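Local coordinates for protein putative phage endolysin (Salmonella enterica subsp. enterica serovar Typhimurium, PDB 4EVX) that probably acts as a phage-type lysozyme, hydrolysing the beta-1,4 linkages between N-acetylmuramic acid and N-acetylglucosamine in bacterial peptidoglycan, at residues Gln19-Leu23 against Ile35-His39. Residues are numbered along the deposited sequence; the frame is centred on the assembly and turned at random.
Sequences QGLSL and IGYGH
A single antiparallel bridge fastens extended Gln19-Ser22 to the beta-hairpin turn Ile35-His39 of a glycosyl hydrolase 24 lysozyme fold. Ser22 and Gly36 form the hydrogen-bonded pair (CA-CA 4.7 Å): Ser22 N donates to Gly36 O at 3.0 Å and Gly36 N to Ser22 O at 2.8 Å. Reciprocal bonds, Ile35 N to His39 O (2.9 Å) and His39 N to Ile35 O (2.8 Å), close the three-residue loop Gly36-Tyr37-Gly38. Both glycines have positive phi (69° and 71°); Tyr37 between them (-96°/64°) approximates an inverse gamma turn, with a weak bond from Gly38 N to Gly36 O (3.2 Å). Gly36 O thus accepts twice. Gly20 O, 3.4 Å from Gly36 O, is merely another acceptor nearby. Gln19 OE1 receives a weak bond from Arg97, and His39 ND1 pairs with Asp62 of helix 52-73. Tyr37, chi1 m, packs against that helix; Gln19 O approaches its ring edge (3.6 Å to CD1), while Leu21 CD1 makes a CH-pi contact over one face, 4.0 Å from the Tyr37 ring centroid.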
ATOM      1  N   GLN A  19       4.691   2.155  17.442  1.00 32.68           N
ATOM      2  CA  GLN A  19       6.131   2.350  17.466  1.00 33.06           C
ATOM      3  C   GLN A  19       6.569   2.693  18.893  1.00 35.72           C
ATOM      4  O   GLN A  19       6.186   3.735  19.447  1.00 36.97           O
ATOM      5  CB  GLN A  19       6.522   3.426  16.499  1.00 32.64           C
ATOM      6  CG  GLN A  19       8.044   3.563  16.233  1.00 33.41           C
ATOM      7  CD  GLN A  19       8.610   2.391  15.407  1.00 31.51           C
ATOM      8  OE1 GLN A  19       7.916   1.764  14.578  1.00 39.87           O
ATOM      9  NE2 GLN A  19       9.745   1.907  15.760  1.00 43.62           N
ATOM     10  N   GLY A  20       7.444   1.881  19.441  1.00 34.19           N
ATOM     11  CA  GLY A  20       7.965   2.133  20.772  1.00 35.03           C
ATOM     12  C   GLY A  20       8.913   3.300  20.776  1.00 38.14           C
ATOM     13  O   GLY A  20       9.373   3.723  19.718  1.00 38.56           O
ATOM     14  N   LEU A  21       9.116   3.873  21.929  1.00 36.23           N
ATOM     15  CA  LEU A  21      10.019   4.965  22.163  1.00 36.27           C
ATOM     16  C   LEU A  21      11.254   4.444  22.804  1.00 39.88           C
ATOM     17  O   LEU A  21      11.156   3.789  23.852  1.00 38.07           O
ATOM     18  CB  LEU A  21       9.380   6.018  23.105  1.00 37.39           C
ATOM     19  CG  LEU A  21      10.244   7.149  23.617  1.00 40.20           C
ATOM     20  CD1 LEU A  21      10.788   8.021  22.466  1.00 38.04           C
ATOM     21  CD2 LEU A  21       9.458   8.012  24.594  1.00 43.08           C
ATOM     22  N   SER A  22      12.422   4.824  22.280  1.00 36.42           N
ATOM     23  CA  SER A  22      13.705   4.501  22.873  1.00 36.89           C
ATOM     24  C   SER A  22      14.404   5.790  23.136  1.00 40.13           C
ATOM     25  O   SER A  22      14.604   6.528  22.201  1.00 36.48           O
ATOM     26  CB  SER A  22      14.555   3.640  21.942  1.00 43.38           C
ATOM     27  OG  SER A  22      13.899   2.429  21.602  1.00 53.48           O
ATOM     28  N   LEU A  23      14.809   6.058  24.373  1.00 38.72           N
ATOM     29  CA  LEU A  23      15.504   7.320  24.669  1.00 40.11           C
ATOM     30  C   LEU A  23      16.993   7.169  24.505  1.00 43.25           C
ATOM     31  O   LEU A  23      17.720   8.172  24.537  1.00 43.62           O
ATOM     32  CB  LEU A  23      15.133   7.778  26.083  1.00 42.45           C
ATOM     33  CG  LEU A  23      13.668   8.147  26.290  1.00 47.37           C
ATOM     34  CD1 LEU A  23      13.413   8.567  27.713  1.00 51.90           C
ATOM     35  CD2 LEU A  23      13.191   9.165  25.261  1.00 47.00           C
ATOM     36  N   ILE A  35      17.172   5.713  17.155  1.00 31.72           N
ATOM     37  CA  ILE A  35      16.738   6.287  18.429  1.00 30.92           C
ATOM     38  C   ILE A  35      15.329   6.848  18.313  1.00 33.41           C
ATOM     39  O   ILE A  35      14.837   7.072  17.200  1.00 31.87           O
ATOM     40  CB  ILE A  35      17.741   7.392  18.841  1.00 33.01           C
ATOM     41  CG1 ILE A  35      17.723   7.624  20.390  1.00 34.49           C
ATOM     42  CG2 ILE A  35      17.471   8.649  18.045  1.00 32.45           C
ATOM     43  CD1 ILE A  35      18.842   8.502  20.939  1.00 34.35           C
ATOM     44  N   GLY A  36      14.699   7.105  19.450  1.00 29.71           N
ATOM     45  CA  GLY A  36      13.381   7.713  19.479  1.00 29.85           C
ATOM     46  C   GLY A  36      12.314   6.776  18.956  1.00 32.57           C
ATOM     47  O   GLY A  36      12.228   5.601  19.362  1.00 34.11           O
ATOM     48  N   TYR A  37      11.483   7.290  18.037  1.00 29.78           N
ATOM     49  CA  TYR A  37      10.452   6.491  17.419  1.00 29.37           C
ATOM     50  C   TYR A  37      10.987   5.957  16.091  1.00 32.14           C
ATOM     51  O   TYR A  37      10.487   6.308  15.031  1.00 32.70           O
ATOM     52  CB  TYR A  37       9.138   7.310  17.199  1.00 29.00           C
ATOM     53  CG  TYR A  37       8.507   7.826  18.475  1.00 30.34           C
ATOM     54  CD1 TYR A  37       7.688   7.016  19.248  1.00 32.90           C
ATOM     55  CD2 TYR A  37       8.721   9.128  18.902  1.00 30.03           C
ATOM     56  CE1 TYR A  37       7.080   7.496  20.401  1.00 34.66           C
ATOM     57  CE2 TYR A  37       8.111   9.625  20.051  1.00 32.00           C
ATOM     58  CZ  TYR A  37       7.282   8.809  20.798  1.00 38.01           C
ATOM     59  OH  TYR A  37       6.748   9.234  21.998  1.00 39.92           O
ATOM     60  N   GLY A  38      12.019   5.139  16.165  1.00 30.69           N
ATOM     61  CA  GLY A  38      12.570   4.533  14.972  1.00 33.96           C
ATOM     62  C   GLY A  38      13.310   5.503  14.085  1.00 34.70           C
ATOM     63  O   GLY A  38      13.387   5.303  12.885  1.00 35.55           O
ATOM     64  N   HIS A  39      13.800   6.602  14.651  1.00 29.83           N
ATOM     65  CA  HIS A  39      14.576   7.576  13.869  1.00 26.98           C
ATOM     66  C   HIS A  39      16.008   7.108  13.544  1.00 32.08           C
ATOM     67  O   HIS A  39      16.784   6.836  14.469  1.00 30.39           O
ATOM     68  CB  HIS A  39      14.696   8.907  14.596  1.00 25.77           C
ATOM     69  CG  HIS A  39      15.488   9.949  13.832  1.00 27.60           C
ATOM     70  ND1 HIS A  39      14.983  10.548  12.643  1.00 27.93           N
ATOM     71  CD2 HIS A  39      16.724  10.435  14.069  1.00 29.12           C
ATOM     72  CE1 HIS A  39      15.930  11.396  12.252  1.00 29.68           C
ATOM     73  NE2 HIS A  39      16.991  11.364  13.058  1.00 29.99           N
TER